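Local coordinates for protein tRNA endonuclease VMS1 (Saccharomyces cerevisiae, PDB 5WHG) that cleaves polypeptidyl-tRNAs left by ribosome-associated quality control, releasing incompletely synthesised polypeptides for degradation, at residues A[341-345]-A[356-361]; A[180-184]-A[311-315]. All blocks are in the same frame, centred on the assembly; numbering follows the deposited sequence.

Contact 1 (A[341-345]-A[356-361]); sequences SFPFT and KAWCEL
A strand-to-helix connection can fold back on its own helix, as residues 341-345 do without regular structure. F342 and P343 run near phi/psi -74/126 and -76/27, then F344 extends (-161/152) with chi1 in p, its CA-CB bond directed at helical turns 356-361. CA atoms approach at F342-A357 (7.9 Å) and P343-L361 (8.5 Å). K356 (chi1 t, chi2 m, then t, t) brings NZ to 4.0 Å from F344 CD1. A357 CB packs 3.5 Å from CE1 of F342 (chi1 m), while its carbonyl O sits 3.6 Å from F344 CZ. E360 (chi1 t, chi2 p) lays CG over the F344 ring, 3.5 Å from the centroid and 15° off the normal, a CH-pi contact; its OE1 is hydrogen-bonded to Y179 OH and salt-bridged to K365. L361 reaches three loop residues: CG 3.6 Å from F344 CZ, CD2 3.7 Å from P343 CD and CD1 4.2 Å from F342 CD1. No hydrogen bond crosses; this is apolar packing of a strand-to-helix loop on its helix, in the 60S-binding VLRF1 domain.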
loop_
_atom_site.group_PDB
_atom_site.type_symbol
_atom_site.label_atom_id
_atom_site.label_comp_id
_atom_site.label_asym_id
_atom_site.label_seq_id
_atom_site.Cartn_x
_atom_site.Cartn_y
_atom_site.Cartn_z
ATOM N N SER A 341 -11.456 -0.950 -1.168
ATOM C CA SER A 341 -11.635 0.435 -0.771
ATOM C C SER A 341 -10.572 0.865 0.233
ATOM O O SER A 341 -9.953 0.051 0.923
ATOM C CB SER A 341 -13.008 0.636 -0.147
ATOM O OG SER A 341 -13.987 0.612 -1.152
ATOM N N PHE A 342 -10.373 2.170 0.307
ATOM C CA PHE A 342 -9.681 2.758 1.444
ATOM C C PHE A 342 -10.609 2.744 2.656
ATOM O O PHE A 342 -11.732 3.249 2.573
ATOM C CB PHE A 342 -9.259 4.195 1.136
ATOM C CG PHE A 342 -8.120 4.315 0.157
ATOM C CD1 PHE A 342 -6.806 4.336 0.601
ATOM C CD2 PHE A 342 -8.363 4.456 -1.201
ATOM C CE1 PHE A 342 -5.748 4.490 -0.283
ATOM C CE2 PHE A 342 -7.302 4.600 -2.110
ATOM C CZ PHE A 342 -5.999 4.624 -1.646
ATOM N N PRO A 343 -10.186 2.191 3.792
ATOM C CA PRO A 343 -11.078 2.141 4.962
ATOM C C PRO A 343 -11.226 3.475 5.692
ATOM O O PRO A 343 -11.509 3.505 6.892
ATOM C CB PRO A 343 -10.414 1.086 5.854
ATOM C CG PRO A 343 -8.977 1.181 5.508
ATOM C CD PRO A 343 -8.928 1.458 4.026
ATOM N N PHE A 344 -11.053 4.585 4.988
ATOM C CA PHE A 344 -11.209 5.902 5.590
ATOM C C PHE A 344 -11.421 6.899 4.469
ATOM O O PHE A 344 -10.956 6.686 3.348
ATOM C CB PHE A 344 -9.985 6.288 6.415
ATOM C CG PHE A 344 -8.713 5.872 5.779
ATOM C CD1 PHE A 344 -8.171 6.619 4.745
ATOM C CD2 PHE A 344 -8.082 4.702 6.172
ATOM C CE1 PHE A 344 -7.006 6.217 4.124
ATOM C CE2 PHE A 344 -6.917 4.293 5.565
ATOM C CZ PHE A 344 -6.373 5.052 4.534
ATOM N N THR A 345 -12.120 7.991 4.771
ATOM C CA THR A 345 -12.328 9.001 3.743
ATOM C C THR A 345 -11.000 9.621 3.329
ATOM O O THR A 345 -10.027 9.646 4.091
ATOM C CB THR A 345 -13.276 10.092 4.216
ATOM O OG1 THR A 345 -12.673 10.783 5.314
ATOM C CG2 THR A 345 -14.593 9.483 4.645
ATOM N N LYS A 356 -0.562 10.473 2.158
ATOM C CA LYS A 356 -1.368 10.553 3.373
ATOM C C LYS A 356 -2.088 9.236 3.603
ATOM O O LYS A 356 -2.009 8.645 4.686
ATOM C CB LYS A 356 -2.367 11.723 3.276
ATOM C CG LYS A 356 -3.315 11.943 4.501
ATOM C CD LYS A 356 -4.660 11.159 4.410
ATOM C CE LYS A 356 -5.304 10.923 5.792
ATOM N NZ LYS A 356 -6.537 10.079 5.749
ATOM N N ALA A 357 -2.781 8.753 2.572
ATOM C CA ALA A 357 -3.492 7.487 2.668
ATOM C C ALA A 357 -2.551 6.358 3.056
ATOM O O ALA A 357 -2.873 5.547 3.929
ATOM C CB ALA A 357 -4.182 7.187 1.342
ATOM N N TRP A 358 -1.376 6.289 2.418
ATOM C CA TRP A 358 -0.451 5.199 2.721
ATOM C C TRP A 358 0.015 5.254 4.171
ATOM O O TRP A 358 0.016 4.236 4.869
ATOM C CB TRP A 358 0.755 5.210 1.780
ATOM C CG TRP A 358 1.654 4.027 2.039
ATOM C CD1 TRP A 358 2.949 4.052 2.478
ATOM C CD2 TRP A 358 1.301 2.640 1.911
ATOM N NE1 TRP A 358 3.433 2.767 2.615
ATOM C CE2 TRP A 358 2.442 1.881 2.281
ATOM C CE3 TRP A 358 0.135 1.967 1.519
ATOM C CZ2 TRP A 358 2.452 0.472 2.265
ATOM C CZ3 TRP A 358 0.142 0.567 1.511
ATOM C CH2 TRP A 358 1.303 -0.164 1.879
ATOM N N CYS A 359 0.423 6.433 4.644
ATOM C CA CYS A 359 0.863 6.529 6.036
ATOM C C CYS A 359 -0.263 6.158 6.986
ATOM O O CYS A 359 -0.024 5.540 8.027
ATOM C CB CYS A 359 1.384 7.926 6.353
ATOM S SG CYS A 359 2.961 8.331 5.581
ATOM N N GLU A 360 -1.501 6.509 6.625
ATOM C CA GLU A 360 -2.678 6.129 7.404
ATOM C C GLU A 360 -2.924 4.615 7.416
ATOM O O GLU A 360 -3.512 4.102 8.372
ATOM C CB GLU A 360 -3.903 6.859 6.857
ATOM C CG GLU A 360 -5.197 6.517 7.540
ATOM C CD GLU A 360 -5.121 6.741 9.028
ATOM O OE1 GLU A 360 -5.594 5.860 9.776
ATOM O OE2 GLU A 360 -4.573 7.790 9.447
ATOM N N LEU A 361 -2.516 3.880 6.374
ATOM C CA LEU A 361 -2.699 2.428 6.384
ATOM C C LEU A 361 -1.523 1.667 6.993
ATOM O O LEU A 361 -1.706 0.544 7.486
ATOM C CB LEU A 361 -2.914 1.895 4.963
ATOM C CG LEU A 361 -4.200 2.145 4.171
ATOM C CD1 LEU A 361 -3.903 2.064 2.674
ATOM C CD2 LEU A 361 -5.266 1.132 4.547
#

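Contact 2 (A[180-184]-A[311-315]); sequences KSLFN and DNIFI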
loop_
_atom_site.group_PDB
_atom_site.type_symbol
_atom_site.label_atom_id
_atom_site.label_comp_id
_atom_site.label_asym_id
_atom_site.label_seq_id
_atom_site.Cartn_x
_atom_site.Cartn_y
_atom_site.Cartn_z
ATOM N N LYS A 180 -8.062 -3.776 8.990
ATOM C CA LYS A 180 -8.373 -5.111 8.474
ATOM C C LYS A 180 -8.117 -5.213 6.976
ATOM O O LYS A 180 -7.726 -6.280 6.483
ATOM C CB LYS A 180 -9.829 -5.469 8.775
ATOM C CG LYS A 180 -10.101 -5.855 10.211
ATOM C CD LYS A 180 -11.546 -5.589 10.618
ATOM C CE LYS A 180 -12.519 -6.560 9.977
ATOM N NZ LYS A 180 -13.868 -6.455 10.613
ATOM N N SER A 181 -8.337 -4.114 6.245
ATOM C CA SER A 181 -8.109 -4.080 4.807
ATOM C C SER A 181 -6.697 -4.502 4.411
ATOM O O SER A 181 -6.488 -4.964 3.283
ATOM C CB SER A 181 -8.388 -2.676 4.286
ATOM O OG SER A 181 -9.751 -2.368 4.464
ATOM N N LEU A 182 -5.714 -4.341 5.307
ATOM C CA LEU A 182 -4.332 -4.668 4.956
ATOM C C LEU A 182 -4.110 -6.164 4.822
ATOM O O LEU A 182 -3.161 -6.577 4.147
ATOM C CB LEU A 182 -3.358 -4.127 6.001
ATOM C CG LEU A 182 -2.859 -2.683 5.973
ATOM C CD1 LEU A 182 -1.664 -2.580 6.903
ATOM C CD2 LEU A 182 -2.486 -2.244 4.559
ATOM N N PHE A 183 -4.960 -6.976 5.444
ATOM C CA PHE A 183 -4.809 -8.419 5.431
ATOM C C PHE A 183 -5.506 -9.064 4.238
ATOM O O PHE A 183 -6.371 -8.485 3.579
ATOM C CB PHE A 183 -5.346 -9.028 6.724
ATOM C CG PHE A 183 -4.628 -8.551 7.952
ATOM C CD1 PHE A 183 -3.439 -9.131 8.341
ATOM C CD2 PHE A 183 -5.128 -7.503 8.698
ATOM C CE1 PHE A 183 -2.769 -8.687 9.448
ATOM C CE2 PHE A 183 -4.461 -7.061 9.809
ATOM C CZ PHE A 183 -3.280 -7.660 10.187
ATOM N N ASN A 184 -5.104 -10.297 3.976
ATOM C CA ASN A 184 -5.674 -11.108 2.918
ATOM C C ASN A 184 -6.785 -11.957 3.522
ATOM O O ASN A 184 -6.542 -12.728 4.457
ATOM C CB ASN A 184 -4.566 -11.953 2.294
ATOM C CG ASN A 184 -5.070 -12.909 1.231
ATOM O OD1 ASN A 184 -6.242 -13.300 1.215
ATOM N ND2 ASN A 184 -4.168 -13.312 0.344
ATOM N N ASP A 311 0.504 -6.772 -3.360
ATOM C CA ASP A 311 -0.274 -7.314 -2.246
ATOM C C ASP A 311 -1.721 -6.841 -2.325
ATOM O O ASP A 311 -2.650 -7.644 -2.436
ATOM C CB ASP A 311 0.342 -6.873 -0.909
ATOM C CG ASP A 311 1.495 -7.765 -0.447
ATOM O OD1 ASP A 311 2.309 -8.209 -1.295
ATOM O OD2 ASP A 311 1.597 -7.991 0.788
ATOM N N ASN A 312 -1.919 -5.526 -2.251
ATOM C CA ASN A 312 -3.230 -4.906 -2.296
ATOM C C ASN A 312 -3.257 -3.836 -3.372
ATOM O O ASN A 312 -2.236 -3.211 -3.683
ATOM C CB ASN A 312 -3.602 -4.280 -0.948
ATOM C CG ASN A 312 -3.663 -5.307 0.172
ATOM O OD1 ASN A 312 -4.504 -6.209 0.176
ATOM N ND2 ASN A 312 -2.784 -5.159 1.135
ATOM N N ILE A 313 -4.445 -3.630 -3.929
ATOM C CA ILE A 313 -4.713 -2.528 -4.842
ATOM C C ILE A 313 -5.863 -1.706 -4.243
ATOM O O ILE A 313 -7.035 -2.091 -4.346
ATOM C CB ILE A 313 -5.029 -3.032 -6.254
ATOM C CG1 ILE A 313 -3.825 -3.821 -6.792
ATOM C CG2 ILE A 313 -5.353 -1.871 -7.161
ATOM C CD1 ILE A 313 -4.132 -4.804 -7.948
ATOM N N PHE A 314 -5.532 -0.572 -3.608
ATOM C CA PHE A 314 -6.513 0.320 -2.978
ATOM C C PHE A 314 -7.020 1.357 -3.978
ATOM O O PHE A 314 -6.226 2.103 -4.559
ATOM C CB PHE A 314 -5.909 1.029 -1.762
ATOM C CG PHE A 314 -5.679 0.118 -0.586
ATOM C CD1 PHE A 314 -6.754 -0.403 0.131
ATOM C CD2 PHE A 314 -4.387 -0.237 -0.204
ATOM C CE1 PHE A 314 -6.542 -1.265 1.203
ATOM C CE2 PHE A 314 -4.173 -1.094 0.873
ATOM C CZ PHE A 314 -5.247 -1.612 1.571
ATOM N N ILE A 315 -8.337 1.419 -4.157
ATOM C CA ILE A 315 -8.970 2.301 -5.136
ATOM C C ILE A 315 -10.076 3.090 -4.457
ATOM O O ILE A 315 -10.940 2.505 -3.793
ATOM C CB ILE A 315 -9.565 1.515 -6.320
ATOM C CG1 ILE A 315 -8.552 0.539 -6.883
ATOM C CG2 ILE A 315 -10.000 2.467 -7.438
ATOM C CD1 ILE A 315 -8.981 -0.022 -8.239
HETATM O O HOH W 1 -2.824 -8.591 1.948
#
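How a short turn from one sheet can be fastened to the strand of another is illustrated where residues 180-184 meet 311-315. K180 opens a 3-10 turn, closed by the bond from F183 N to K180 O (3.0 Å). S181 brings CB to 3.9 Å from F314 CE1, meeting the phenyl ring at its edge. The CA-CB bond of L182 points away from the strand, yet the branched end swings back so that CD2 lies 4.1 Å from F314 CZ; its carbonyl O accepts a weak hydrogen bond of 3.4 Å from N312 ND2. A water bridges the same two residues, donating to L182 O at 3.0 Å and, weakly, to N312 OD1 at 3.4 Å. The CA-CB bond of F183 points away from 311-315, and its ring meets that of W198, the planes about 25° apart; its carbonyl O joins S181 O and N312 OD1 in accepting hydrogen bonds from K340, so one lysine ties both segments together. N312 and F314 both direct CA-CB toward the turn, as expected for one face of an extended chain. Here a 3-10 turn following strand 176-179 of the antiparallel sheet packs against strand 313-316 in the mixed sheet of the VLRF1 region.

One side chain of a strand can serve two neighbours, as F314 does here, joining the two contacts, whose centres lie 10 Å apart. Its CE2 is 3.6 Å from L361 CD1 and its CB 3.6 Å from F342 CZ, while L361 O lies 3.2 Å from L182 CD1. Along the chain the contacts come in series: contact 2 links the turn after strand 176-179 to strand 313-316, and contact 1 follows, joining the loop after strand 339-340 to helix 351-362. Strands 313-316 and 339-340 are parallel neighbours in the mixed sheet. Together the contacts bring helix 351-362 and the turn after strand 176-179 against the same F314 on the mixed sheet.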